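Local coordinates for dihydroorotase (Campylobacter jejuni subsp. jejuni, PDB 3PNU), which probably catalyses the reversible cyclization of carbamoyl aspartate to dihydroorotate, a zinc-dependent step of de novo pyrimidine synthesis, at residues K26-L31 and N301-L306; L183-E188 and E203-T208; I215-D220 and K237-K242; E330-N335 and G350-F355. One frame throughout, in Å; residues are numbered along the deposited sequence. Where two conformers were deposited one is given.

Interaction 1. Residues K26-L31 and N301-L306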
loop_
_atom_site.group_PDB
_atom_site.type_symbol
_atom_site.label_atom_id
_atom_site.label_comp_id
_atom_site.label_asym_id
_atom_site.label_seq_id
_atom_site.Cartn_x
_atom_site.Cartn_y
_atom_site.Cartn_z
ATOM N N LYS A 26 35.300 -5.628 -11.824
ATOM C CA LYS A 26 35.447 -4.294 -12.396
ATOM C C LYS A 26 34.207 -3.898 -13.192
ATOM O O LYS A 26 33.656 -4.694 -13.951
ATOM C CB LYS A 26 36.653 -4.197 -13.347
ATOM C CG LYS A 26 38.050 -4.146 -12.722
ATOM C CD LYS A 26 38.523 -5.494 -12.202
ATOM C CE LYS A 26 40.003 -5.455 -11.827
ATOM N NZ LYS A 26 40.522 -6.808 -11.424
ATOM N N LEU A 27 33.789 -2.652 -13.024
ATOM C CA LEU A 27 32.658 -2.105 -13.755
ATOM C C LEU A 27 33.184 -0.910 -14.522
ATOM O O LEU A 27 33.890 -0.082 -13.967
ATOM C CB LEU A 27 31.541 -1.675 -12.797
ATOM C CG LEU A 27 30.857 -2.802 -12.028
ATOM C CD1 LEU A 27 29.946 -2.235 -10.961
ATOM C CD2 LEU A 27 30.095 -3.745 -12.986
ATOM N N LYS A 28 32.839 -0.824 -15.798
ATOM C CA LYS A 28 33.301 0.263 -16.636
ATOM C C LYS A 28 32.204 1.271 -17.011
ATOM O O LYS A 28 31.178 0.911 -17.583
ATOM C CB LYS A 28 33.937 -0.331 -17.898
ATOM C CG LYS A 28 34.305 0.697 -18.966
ATOM C CD LYS A 28 35.059 0.077 -20.157
ATOM C CE LYS A 28 36.473 -0.353 -19.751
ATOM N NZ LYS A 28 37.351 -0.716 -20.906
ATOM N N ASN A 29 32.453 2.536 -16.692
ATOM C CA ASN A 29 31.551 3.635 -17.033
ATOM C C ASN A 29 30.068 3.412 -16.673
ATOM O O ASN A 29 29.197 3.492 -17.534
ATOM C CB ASN A 29 31.677 3.967 -18.535
ATOM C CG ASN A 29 33.049 4.556 -18.911
ATOM O OD1 ASN A 29 33.676 5.262 -18.124
ATOM N ND2 ASN A 29 33.496 4.277 -20.132
ATOM N N PRO A 30 29.782 3.123 -15.401
ATOM C CA PRO A 30 28.395 2.940 -14.990
ATOM C C PRO A 30 27.566 4.187 -15.216
ATOM O O PRO A 30 28.004 5.313 -14.952
ATOM C CB PRO A 30 28.493 2.659 -13.483
ATOM C CG PRO A 30 29.848 3.132 -13.080
ATOM C CD PRO A 30 30.717 2.960 -14.279
ATOM N N LEU A 31 26.360 3.979 -15.703
ATOM C CA LEU A 31 25.467 5.073 -15.954
ATOM C C LEU A 31 24.197 4.909 -15.145
ATOM O O LEU A 31 23.666 3.813 -15.050
ATOM C CB LEU A 31 25.152 5.099 -17.443
ATOM C CG LEU A 31 26.364 5.446 -18.312
ATOM C CD1 LEU A 31 26.159 5.077 -19.791
ATOM C CD2 LEU A 31 26.682 6.920 -18.154
ATOM N N ASN A 301 26.558 -9.261 -18.240
ATOM C CA ASN A 301 25.208 -8.735 -18.286
ATOM C C ASN A 301 25.023 -7.550 -17.350
ATOM O O ASN A 301 24.256 -6.665 -17.640
ATOM C CB ASN A 301 24.181 -9.845 -18.095
ATOM C CG ASN A 301 24.123 -10.772 -19.296
ATOM O OD1 ASN A 301 24.647 -10.456 -20.353
ATOM N ND2 ASN A 301 23.475 -11.902 -19.145
ATOM N N LEU A 302 25.763 -7.505 -16.258
ATOM C CA LEU A 302 25.677 -6.345 -15.380
ATOM C C LEU A 302 26.277 -5.121 -16.105
ATOM O O LEU A 302 25.744 -3.999 -16.036
ATOM C CB LEU A 302 26.398 -6.598 -14.060
ATOM C CG LEU A 302 26.497 -5.396 -13.111
ATOM C CD1 LEU A 302 25.162 -4.671 -12.981
ATOM C CD2 LEU A 302 27.019 -5.813 -11.720
ATOM N N GLN A 303 27.383 -5.360 -16.803
ATOM C CA GLN A 303 28.085 -4.315 -17.546
ATOM C C GLN A 303 27.189 -3.789 -18.658
ATOM O O GLN A 303 27.263 -2.617 -19.003
ATOM C CB GLN A 303 29.426 -4.857 -18.096
ATOM C CG GLN A 303 30.220 -3.888 -18.975
ATOM C CD GLN A 303 30.582 -2.577 -18.284
ATOM O OE1 GLN A 303 30.946 -2.543 -17.104
ATOM N NE2 GLN A 303 30.509 -1.489 -19.040
ATOM N N LYS A 304 26.359 -4.660 -19.221
ATOM C CA LYS A 304 25.398 -4.261 -20.255
ATOM C C LYS A 304 24.251 -3.409 -19.685
ATOM O O LYS A 304 23.897 -2.351 -20.231
ATOM C CB LYS A 304 24.790 -5.490 -20.924
ATOM C CG LYS A 304 25.604 -6.129 -22.066
ATOM C CD LYS A 304 25.015 -7.501 -22.406
ATOM C CE LYS A 304 25.572 -8.140 -23.668
ATOM N NZ LYS A 304 24.935 -7.607 -24.921
ATOM N N PHE A 305 23.690 -3.878 -18.583
ATOM C CA PHE A 305 22.565 -3.239 -17.930
ATOM C C PHE A 305 22.919 -1.858 -17.383
ATOM O O PHE A 305 22.135 -0.917 -17.518
ATOM C CB PHE A 305 22.014 -4.193 -16.853
ATOM C CG PHE A 305 20.856 -3.644 -16.060
ATOM C CD1 PHE A 305 19.689 -3.247 -16.691
ATOM C CD2 PHE A 305 20.924 -3.576 -14.674
ATOM C CE1 PHE A 305 18.633 -2.753 -15.959
ATOM C CE2 PHE A 305 19.863 -3.093 -13.943
ATOM C CZ PHE A 305 18.714 -2.679 -14.585
ATOM N N LEU A 306 24.110 -1.733 -16.796
ATOM C CA LEU A 306 24.583 -0.474 -16.226
ATOM C C LEU A 306 25.257 0.473 -17.191
ATOM O O LEU A 306 25.402 1.662 -16.884
ATOM C CB LEU A 306 25.628 -0.752 -15.143
ATOM C CG LEU A 306 25.261 -0.853 -13.688
ATOM C CD1 LEU A 306 26.500 -1.295 -12.922
ATOM C CD2 LEU A 306 24.765 0.519 -13.200
#

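Interaction 2. Residues L183-E188 and E203-T208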
loop_
_atom_site.group_PDB
_atom_site.type_symbol
_atom_site.label_atom_id
_atom_site.label_comp_id
_atom_site.label_asym_id
_atom_site.label_seq_id
_atom_site.Cartn_x
_atom_site.Cartn_y
_atom_site.Cartn_z
ATOM N N LEU A 183 10.728 8.395 -33.129
ATOM C CA LEU A 183 11.018 8.993 -31.827
ATOM C C LEU A 183 11.476 7.903 -30.845
ATOM O O LEU A 183 10.893 6.824 -30.797
ATOM C CB LEU A 183 9.758 9.646 -31.281
ATOM C CG LEU A 183 9.801 10.393 -29.942
ATOM C CD1 LEU A 183 10.739 11.618 -29.970
ATOM C CD2 LEU A 183 8.416 10.839 -29.571
ATOM N N LYS A 184 12.525 8.163 -30.079
ATOM C CA LYS A 184 12.919 7.228 -29.048
ATOM C C LYS A 184 12.060 7.555 -27.848
ATOM O O LYS A 184 12.026 8.701 -27.380
ATOM C CB LYS A 184 14.399 7.338 -28.688
ATOM C CG LYS A 184 15.295 6.744 -29.730
ATOM C CD LYS A 184 16.762 6.915 -29.349
ATOM C CE LYS A 184 17.638 6.487 -30.490
ATOM N NZ LYS A 184 18.975 7.087 -30.356
ATOM N N ILE A 185 11.349 6.546 -27.366
ATOM C CA ILE A 185 10.462 6.705 -26.244
ATOM C C ILE A 185 10.939 5.772 -25.149
ATOM O O ILE A 185 10.906 4.546 -25.306
ATOM C CB ILE A 185 9.008 6.372 -26.631
ATOM C CG1 ILE A 185 8.551 7.243 -27.812
ATOM C CG2 ILE A 185 8.096 6.558 -25.452
ATOM C CD1 ILE A 185 7.148 6.924 -28.357
ATOM N N VAL A 186 11.394 6.352 -24.045
ATOM C CA VAL A 186 11.892 5.549 -22.935
ATOM C C VAL A 186 10.850 5.467 -21.830
ATOM O O VAL A 186 10.475 6.473 -21.232
ATOM C CB VAL A 186 13.223 6.099 -22.370
ATOM C CG1 VAL A 186 13.792 5.151 -21.300
ATOM C CG2 VAL A 186 14.217 6.274 -23.497
ATOM N N MET A 187 10.361 4.249 -21.606
ATOM C CA MET A 187 9.406 3.967 -20.553
ATOM C C MET A 187 10.217 3.912 -19.250
ATOM O O MET A 187 10.859 2.904 -18.958
ATOM C CB MET A 187 8.723 2.616 -20.820
ATOM C CG MET A 187 8.001 2.538 -22.175
ATOM S SD MET A 187 7.046 1.030 -22.449
ATOM C CE MET A 187 8.323 -0.211 -22.349
ATOM N N GLU A 188 10.221 5.000 -18.485
ATOM C CA GLU A 188 10.992 5.038 -17.232
ATOM C C GLU A 188 10.474 4.121 -16.165
ATOM O O GLU A 188 9.285 3.783 -16.139
ATOM C CB GLU A 188 11.049 6.455 -16.675
ATOM C CG GLU A 188 11.818 7.413 -17.569
ATOM C CD GLU A 188 13.300 7.036 -17.712
ATOM O OE1 GLU A 188 13.874 6.336 -16.819
ATOM O OE2 GLU A 188 13.884 7.461 -18.724
ATOM N N GLU A 203 10.061 -1.060 -32.070
ATOM C CA GLU A 203 11.500 -0.780 -32.125
ATOM C C GLU A 203 11.908 0.509 -31.440
ATOM O O GLU A 203 13.009 0.610 -30.962
ATOM C CB GLU A 203 11.986 -0.748 -33.574
ATOM C CG GLU A 203 11.891 -2.097 -34.262
ATOM C CD GLU A 203 12.127 -2.011 -35.755
ATOM O OE1 GLU A 203 11.588 -2.875 -36.473
ATOM O OE2 GLU A 203 12.824 -1.077 -36.215
ATOM N N ASN A 204 11.022 1.496 -31.403
ATOM C CA ASN A 204 11.343 2.756 -30.766
ATOM C C ASN A 204 11.031 2.826 -29.252
ATOM O O ASN A 204 11.159 3.898 -28.635
ATOM C CB ASN A 204 10.703 3.913 -31.518
ATOM C CG ASN A 204 9.211 3.771 -31.682
ATOM O OD1 ASN A 204 8.672 2.655 -31.809
ATOM N ND2 ASN A 204 8.523 4.913 -31.715
ATOM N N LEU A 205 10.633 1.695 -28.653
ATOM C CA LEU A 205 10.398 1.653 -27.216
ATOM C C LEU A 205 11.623 1.118 -26.493
ATOM O O LEU A 205 12.215 0.122 -26.912
ATOM C CB LEU A 205 9.180 0.809 -26.855
ATOM C CG LEU A 205 7.816 1.429 -27.102
ATOM C CD1 LEU A 205 6.747 0.403 -26.690
ATOM C CD2 LEU A 205 7.664 2.729 -26.326
ATOM N N TYR A 206 11.983 1.802 -25.404
ATOM C CA TYR A 206 13.102 1.436 -24.571
ATOM C C TYR A 206 12.611 1.523 -23.138
ATOM O O TYR A 206 11.475 1.923 -22.905
ATOM C CB TYR A 206 14.279 2.397 -24.799
ATOM C CG TYR A 206 14.811 2.390 -26.227
ATOM C CD1 TYR A 206 15.799 1.502 -26.612
ATOM C CD2 TYR A 206 14.319 3.262 -27.179
ATOM C CE1 TYR A 206 16.271 1.476 -27.896
ATOM C CE2 TYR A 206 14.808 3.255 -28.476
ATOM C CZ TYR A 206 15.776 2.357 -28.823
ATOM O OH TYR A 206 16.266 2.324 -30.104
ATOM N N ALA A 207 13.455 1.163 -22.173
ATOM C CA ALA A 207 13.041 1.233 -20.776
ATOM C C ALA A 207 14.193 1.327 -19.791
ATOM O O ALA A 207 15.324 0.931 -20.087
ATOM C CB ALA A 207 12.166 0.016 -20.438
ATOM N N THR A 208 13.903 1.873 -18.616
ATOM C CA THR A 208 14.868 1.905 -17.544
ATOM C C THR A 208 14.234 1.101 -16.415
ATOM O O THR A 208 13.010 1.066 -16.302
ATOM C CB THR A 208 15.230 3.316 -17.067
ATOM O OG1 THR A 208 14.105 3.948 -16.444
ATOM C CG2 THR A 208 15.740 4.179 -18.216
#

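Interaction 3. Residues I215-D220 and K237-K242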
loop_
_atom_site.group_PDB
_atom_site.type_symbol
_atom_site.label_atom_id
_atom_site.label_comp_id
_atom_site.label_asym_id
_atom_site.label_seq_id
_atom_site.Cartn_x
_atom_site.Cartn_y
_atom_site.Cartn_z
ATOM N N ILE A 215 13.882 -6.154 -6.677
ATOM C CA ILE A 215 13.905 -6.820 -5.393
ATOM C C ILE A 215 12.557 -6.956 -4.665
ATOM O O ILE A 215 12.204 -8.050 -4.239
ATOM C CB ILE A 215 14.901 -6.068 -4.471
ATOM C CG1 ILE A 215 16.311 -6.089 -5.094
ATOM C CG2 ILE A 215 14.929 -6.694 -3.087
ATOM C CD1 ILE A 215 17.371 -5.248 -4.351
ATOM N N ILE A 216 11.809 -5.858 -4.545
ATOM C CA ILE A 216 10.561 -5.868 -3.767
ATOM C C ILE A 216 9.256 -6.065 -4.561
ATOM O O ILE A 216 9.225 -5.895 -5.786
ATOM C CB ILE A 216 10.421 -4.554 -2.950
ATOM C CG1 ILE A 216 10.038 -3.380 -3.845
ATOM C CG2 ILE A 216 11.716 -4.261 -2.178
ATOM C CD1 ILE A 216 9.801 -2.103 -3.108
ATOM N N THR A 217 8.202 -6.447 -3.840
ATOM C CA THR A 217 6.841 -6.552 -4.380
ATOM C C THR A 217 5.944 -5.785 -3.414
ATOM O O THR A 217 6.400 -5.329 -2.365
ATOM C CB THR A 217 6.297 -7.985 -4.477
ATOM O OG1 THR A 217 5.972 -8.473 -3.167
ATOM C CG2 THR A 217 7.269 -8.907 -5.179
ATOM N N LEU A 218 4.663 -5.648 -3.757
ATOM C CA LEU A 218 3.720 -4.953 -2.874
ATOM C C LEU A 218 3.730 -5.546 -1.448
ATOM O O LEU A 218 3.546 -4.824 -0.478
ATOM C CB LEU A 218 2.295 -5.011 -3.448
ATOM C CG LEU A 218 1.255 -4.138 -2.735
ATOM C CD1 LEU A 218 1.643 -2.659 -2.837
ATOM C CD2 LEU A 218 -0.148 -4.369 -3.299
ATOM N N ASP A 219 3.924 -6.852 -1.329
ATOM C CA ASP A 219 3.968 -7.510 -0.009
ATOM C C ASP A 219 4.997 -6.890 0.953
ATOM O O ASP A 219 4.742 -6.813 2.152
ATOM C CB ASP A 219 4.227 -9.016 -0.150
ATOM C CG ASP A 219 3.001 -9.794 -0.593
ATOM O OD1 ASP A 219 1.879 -9.259 -0.528
ATOM O OD2 ASP A 219 3.154 -10.959 -0.994
ATOM N N ASP A 220 6.130 -6.429 0.429
ATOM C CA ASP A 220 7.174 -5.813 1.246
ATOM C C ASP A 220 6.733 -4.469 1.723
ATOM O O ASP A 220 7.145 -4.024 2.789
ATOM C CB ASP A 220 8.470 -5.662 0.440
ATOM C CG ASP A 220 9.023 -6.993 -0.005
ATOM O OD1 ASP A 220 9.247 -7.848 0.867
ATOM O OD2 ASP A 220 9.241 -7.195 -1.215
ATOM N N LYS A 237 4.745 -4.025 -7.455
ATOM C CA LYS A 237 3.560 -4.814 -7.796
ATOM C C LYS A 237 3.652 -6.305 -7.458
ATOM O O LYS A 237 4.035 -6.649 -6.344
ATOM C CB LYS A 237 3.187 -4.521 -9.269
ATOM C CG LYS A 237 2.842 -3.005 -9.439
ATOM C CD LYS A 237 2.568 -2.572 -10.803
ATOM C CE LYS A 237 2.247 -1.093 -10.847
ATOM N NZ LYS A 237 3.356 -0.230 -10.429
ATOM N N ARG A 238 3.299 -7.181 -8.394
ATOM C CA ARG A 238 3.249 -8.601 -8.122
ATOM C C ARG A 238 4.515 -9.382 -8.381
ATOM O O ARG A 238 5.453 -8.908 -9.039
ATOM C CB ARG A 238 2.118 -9.232 -8.948
ATOM C CG ARG A 238 0.743 -8.754 -8.553
ATOM C CD ARG A 238 -0.343 -9.313 -9.454
ATOM N NE ARG A 238 -1.651 -8.941 -8.921
ATOM C CZ ARG A 238 -2.374 -9.682 -8.086
ATOM N NH1 ARG A 238 -1.943 -10.877 -7.683
ATOM N NH2 ARG A 238 -3.548 -9.224 -7.652
ATOM N N TYR A 239 4.532 -10.598 -7.860
ATOM C CA TYR A 239 5.663 -11.482 -8.009
ATOM C C TYR A 239 6.044 -11.715 -9.476
ATOM O O TYR A 239 7.217 -11.688 -9.817
ATOM C CB TYR A 239 5.375 -12.802 -7.291
ATOM C CG TYR A 239 5.237 -12.661 -5.781
ATOM C CD1 TYR A 239 6.352 -12.721 -4.963
ATOM C CD2 TYR A 239 3.991 -12.472 -5.179
ATOM C CE1 TYR A 239 6.247 -12.597 -3.587
ATOM C CE2 TYR A 239 3.877 -12.341 -3.793
ATOM C CZ TYR A 239 5.016 -12.409 -3.013
ATOM O OH TYR A 239 4.941 -12.294 -1.645
ATOM N N GLU A 240 5.053 -11.931 -10.337
ATOM C CA GLU A 240 5.304 -12.153 -11.756
ATOM C C GLU A 240 5.796 -10.883 -12.450
ATOM O O GLU A 240 6.505 -10.947 -13.464
ATOM C CB GLU A 240 4.113 -12.834 -12.477
ATOM C CG GLU A 240 2.721 -12.441 -11.981
ATOM C CD GLU A 240 2.312 -13.231 -10.730
ATOM O OE1 GLU A 240 2.467 -14.474 -10.704
ATOM O OE2 GLU A 240 1.827 -12.606 -9.779
ATOM N N ASP A 241 5.460 -9.736 -11.882
ATOM C CA ASP A 241 5.927 -8.481 -12.428
ATOM C C ASP A 241 7.429 -8.370 -12.168
ATOM O O ASP A 241 8.189 -8.055 -13.073
ATOM C CB ASP A 241 5.156 -7.301 -11.831
ATOM C CG ASP A 241 3.701 -7.274 -12.278
ATOM O OD1 ASP A 241 3.438 -7.412 -13.498
ATOM O OD2 ASP A 241 2.829 -7.101 -11.411
ATOM N N LYS A 242 7.840 -8.655 -10.934
ATOM C CA LYS A 242 9.240 -8.587 -10.541
ATOM C C LYS A 242 10.079 -9.587 -11.310
ATOM O O LYS A 242 11.193 -9.278 -11.730
ATOM C CB LYS A 242 9.402 -8.884 -9.067
ATOM C CG LYS A 242 10.793 -8.668 -8.606
ATOM C CD LYS A 242 10.981 -8.950 -7.165
ATOM C CE LYS A 242 10.960 -10.413 -6.860
ATOM N NZ LYS A 242 11.461 -10.579 -5.471
#

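Interaction 4. Residues E330-N335 and G350-F355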
loop_
_atom_site.group_PDB
_atom_site.type_symbol
_atom_site.label_atom_id
_atom_site.label_comp_id
_atom_site.label_asym_id
_atom_site.label_seq_id
_atom_site.Cartn_x
_atom_site.Cartn_y
_atom_site.Cartn_z
ATOM N N GLU A 330 32.421 -6.825 3.614
ATOM C CA GLU A 330 31.232 -6.364 4.332
ATOM C C GLU A 330 31.267 -4.926 4.826
ATOM O O GLU A 330 32.329 -4.387 5.125
ATOM C CB GLU A 330 30.983 -7.226 5.553
ATOM C CG GLU A 330 30.524 -8.630 5.275
ATOM C CD GLU A 330 30.070 -9.324 6.550
ATOM O OE1 GLU A 330 30.200 -8.714 7.634
ATOM O OE2 GLU A 330 29.585 -10.468 6.473
ATOM N N TRP A 331 30.091 -4.313 4.921
ATOM C CA TRP A 331 29.969 -2.958 5.459
ATOM C C TRP A 331 28.513 -2.660 5.800
ATOM O O TRP A 331 27.598 -3.178 5.153
ATOM C CB TRP A 331 30.572 -1.895 4.519
ATOM C CG TRP A 331 29.831 -1.625 3.246
ATOM C CD1 TRP A 331 29.702 -2.461 2.170
ATOM C CD2 TRP A 331 29.160 -0.405 2.895
ATOM N NE1 TRP A 331 28.967 -1.844 1.183
ATOM C CE2 TRP A 331 28.628 -0.581 1.598
ATOM C CE3 TRP A 331 28.947 0.816 3.556
ATOM C CZ2 TRP A 331 27.895 0.421 0.946
ATOM C CZ3 TRP A 331 28.215 1.817 2.903
ATOM C CH2 TRP A 331 27.701 1.610 1.612
ATOM N N GLN A 332 28.308 -1.842 6.830
ATOM C CA GLN A 332 26.967 -1.499 7.270
ATOM C C GLN A 332 26.577 -0.167 6.681
ATOM O O GLN A 332 27.382 0.762 6.644
ATOM C CB GLN A 332 26.878 -1.425 8.788
ATOM C CG GLN A 332 25.444 -1.271 9.270
ATOM C CD GLN A 332 25.321 -1.205 10.778
ATOM O OE1 GLN A 332 26.221 -0.724 11.474
ATOM N NE2 GLN A 332 24.184 -1.672 11.294
ATOM N N VAL A 333 25.326 -0.071 6.245
ATOM C CA VAL A 333 24.846 1.131 5.622
ATOM C C VAL A 333 24.427 2.139 6.681
ATOM O O VAL A 333 23.656 1.814 7.577
ATOM C CB VAL A 333 23.635 0.832 4.682
ATOM C CG1 VAL A 333 23.201 2.110 3.927
ATOM C CG2 VAL A 333 23.970 -0.295 3.696
ATOM N N PRO A 334 24.934 3.378 6.578
ATOM C CA PRO A 334 24.542 4.414 7.524
ATOM C C PRO A 334 23.038 4.523 7.624
ATOM O O PRO A 334 22.334 4.283 6.650
ATOM C CB PRO A 334 25.102 5.699 6.909
ATOM C CG PRO A 334 26.241 5.258 6.065
ATOM C CD PRO A 334 25.935 3.856 5.607
ATOM N N ASN A 335 22.550 4.884 8.798
ATOM C CA ASN A 335 21.125 5.024 9.002
ATOM C C ASN A 335 20.639 6.367 8.464
ATOM O O ASN A 335 19.439 6.585 8.327
ATOM C CB ASN A 335 20.794 4.856 10.490
ATOM C CG ASN A 335 21.188 3.479 11.023
ATOM O OD1 ASN A 335 21.271 2.503 10.275
ATOM N ND2 ASN A 335 21.431 3.401 12.317
ATOM N N GLY A 350 20.980 0.611 7.606
ATOM C CA GLY A 350 21.332 -0.363 8.659
ATOM C C GLY A 350 21.594 -1.795 8.212
ATOM O O GLY A 350 21.819 -2.679 9.036
ATOM N N GLU A 351 21.570 -2.035 6.908
ATOM C CA GLU A 351 21.800 -3.371 6.368
ATOM C C GLU A 351 23.294 -3.653 6.154
ATOM O O GLU A 351 24.106 -2.720 6.020
ATOM C CB GLU A 351 21.037 -3.532 5.046
ATOM C CG GLU A 351 19.525 -3.630 5.197
ATOM C CD GLU A 351 19.081 -4.987 5.750
ATOM O OE1 GLU A 351 19.520 -6.028 5.208
ATOM O OE2 GLU A 351 18.273 -5.016 6.707
ATOM N N ILE A 352 23.644 -4.944 6.129
ATOM C CA ILE A 352 25.026 -5.376 5.904
ATOM C C ILE A 352 25.176 -5.964 4.507
ATOM O O ILE A 352 24.719 -7.078 4.215
ATOM C CB ILE A 352 25.550 -6.364 6.997
ATOM C CG1 ILE A 352 25.944 -5.600 8.272
ATOM C CG2 ILE A 352 26.792 -7.089 6.524
ATOM C CD1 ILE A 352 24.808 -4.857 8.948
ATOM N N LEU A 353 25.845 -5.185 3.655
ATOM C CA LEU A 353 26.081 -5.532 2.262
ATOM C C LEU A 353 27.358 -6.342 2.105
ATOM O O LEU A 353 28.396 -6.004 2.669
ATOM C CB LEU A 353 26.168 -4.248 1.431
ATOM C CG LEU A 353 24.934 -3.338 1.521
ATOM C CD1 LEU A 353 25.189 -1.972 0.904
ATOM C CD2 LEU A 353 23.719 -4.022 0.878
ATOM N N LYS A 354 27.260 -7.409 1.325
ATOM C CA LYS A 354 28.373 -8.310 1.058
ATOM C C LYS A 354 29.483 -7.710 0.159
ATOM O O LYS A 354 30.608 -8.221 0.148
ATOM C CB LYS A 354 27.820 -9.595 0.425
ATOM C CG LYS A 354 28.875 -10.606 -0.025
ATOM C CD LYS A 354 28.241 -11.800 -0.720
ATOM C CE LYS A 354 29.297 -12.715 -1.307
ATOM N NZ LYS A 354 28.693 -13.790 -2.132
ATOM N N PHE A 355 29.176 -6.648 -0.592
ATOM C CA PHE A 355 30.161 -6.006 -1.482
ATOM C C PHE A 355 30.400 -4.553 -1.146
ATOM O O PHE A 355 29.531 -3.870 -0.580
ATOM C CB PHE A 355 29.734 -6.092 -2.947
ATOM C CG PHE A 355 29.942 -7.432 -3.558
ATOM C CD1 PHE A 355 31.138 -7.739 -4.168
ATOM C CD2 PHE A 355 28.950 -8.386 -3.529
ATOM C CE1 PHE A 355 31.343 -8.978 -4.735
ATOM C CE2 PHE A 355 29.147 -9.627 -4.100
ATOM C CZ PHE A 355 30.342 -9.923 -4.698
#

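Interaction 1. Residues K26-L31 and N301-L306
Q303 pairs its side-chain amide with both backbone polar groups of K28, joining helix 299-314 of this TIM-barrel enzyme to strand 25-28, an outermost strand of a separate antiparallel sheet. Q303 OE1 accepts from K28 N at 2.9 Å, with the donor tilted somewhat from the amide's carbonyl plane. In return Q303 NE2 donates to K28 O, also at 2.9 Å; this oxygen lies in the plane of the amide and is met on a lone pair. Both bonds are nearly straight, each 168° at hydrogen, so the amide serves the strand edge much as a neighbouring strand would. The Q303 chain leaves with CG anti to the backbone N and then bends at chi2 (58°), which brings the amide alongside the strand. D308 OD1 takes a further bond from Q303 NE2, fixing the amide from the helix side.

Beyond the strand, N29 O accepts from S307 OG, while N29 OD1 and ND2 are satisfied by K322 N and D321 OD2. On the buried flank L27 crosses two helix leucines at about right angles: L27 CD2 reaches L302 CD2 at 3.9 Å and L27 CD1 reaches L306 CD1 at 4.1 Å. Where the helix has a wider pi-type turn at 304-306, L31 N donates to L306 O at 2.8 Å, meeting that oxygen nearly along the C=O axis.

Interaction 2. Residues L183-E188 and E203-T208
Strands 185-187 and 205-208 run parallel in register, with V186 facing Y206, their short axes 38° apart, and bonds from I185 N to N204 O, Y206 N to I185 O and M187 N to Y206 O, each 2.9 Å, followed by a longer one from T208 N to M187 O. Before the strands, N204 ND2 donates to L183 O at 3.2 Å, the oxygen lying near the amide plane. I185, M187, L205 and A207 share one face, where L205 CD2 sits 3.9 Å from I185 CB and helices 170-179 and 193-201 cover them. On the other face V186 CG2 meets Y206 CB. K184 CG approaches Y206 CE2 obliquely at 3.7 Å. E188, bent at chi2 (-64°), turns OE1 back to T208 OG1; their modelled 2.4 Å separation is doubtful. E188 OE1 also accepts from H34 ND1, making E188 a second-shell partner of a zinc ligand. This is a right-handed beta-alpha-beta unit of the TIM barrel, with the C-terminal ends of its strands at the zinc site.

Interaction 3. Residues I215-D220 and K237-K242
Y239 OH and D219 OD2 are modelled only 2.3 Å apart in one of two Y239 conformers, so both the length and the bond are doubtful. The carboxylate comes to the edge of the phenol, their planes 65° apart, while in this conformer T217 CG2 lies over a face of the ring, 4.3 Å from its centroid and offset toward the rim, a CH-pi contact. The N-terminal ends of two helices meet next to this pair. L218 N donates to K237 O at 2.8 Å, almost straight at 170° and on a lone pair, and T217 CB packs on the same oxygen at 3.2 Å. T217 and D220 form a capping box, D220 OD2 accepting from T217 N; T217 OG1 also takes a weak capping bond from D219 N. At the other start D241 OD2 accepts from R238 N. K242, bent at chi3, brings NZ to I215 O at 2.9 Å, from above the carbonyl plane. The contact thus joins the starts of helices 218-223 and 239-250, with I215 leaning on helix 285-296, while D164 of the second subunit forms a salt bridge with R238 and V162 of that subunit donates to D219 OD1.

Interaction 4. Residues E330-N335 and G350-F355
E330 touches the 350-355 segment through its CA-H, directed at L353 O, and lays its carboxylate end beside I352 CG2. W331 forms the hydrogen-bonded antiparallel pair with L353: W331 N to L353 O is 3.3 Å, L353 N to W331 O 3.1 Å. W331 CG sits between the backbone N and carbonyl carbon (chi1 70°), which lays the indole alongside L353, CZ2 lying 3.6 Å from L353 CD1. W331 NE1 is 2.7 Å from F355 O, which lies in the ring plane at the edge, but the bond is bent (128° at hydrogen) and weak. Q332, in a non-hydrogen-bonded pair with I352, rests its extended chain on I352 CD1 and gives G350 O a long, weak bond from NE2. V333 N donates to E351 O at 2.9 Å, V333 O accepts from G350 N, and V333 CG2 packs 3.5 Å from L353 CD1. The backbone bonds define this edge of the antiparallel sheet; the apolar W331, V333 and L353 gather on one side, L353 meeting helix 285-296, and the polar side-chain bonds add only weak ties.

Interactions 1 and 4 reach the same antiparallel sheet at its two outermost strands, 25-28 and 331-332, about 22 Å apart between centres. The first is buried and combines a side-chain amide on an edge backbone with a backbone bond and leucine packing; the second is partly exposed and relies on strand-to-strand bonds. Interaction 2 is a buried contact of the parallel barrel strands, with regular backbone bonds and a polar end facing the zinc ligands. Interaction 3 follows it in the chain, strand 205-209 leading toward helix 218-223, yet it is partly buried, combines a backbone bond between two capped helix starts with side-chain bonds, and is the one contact of the four touched by the second subunit.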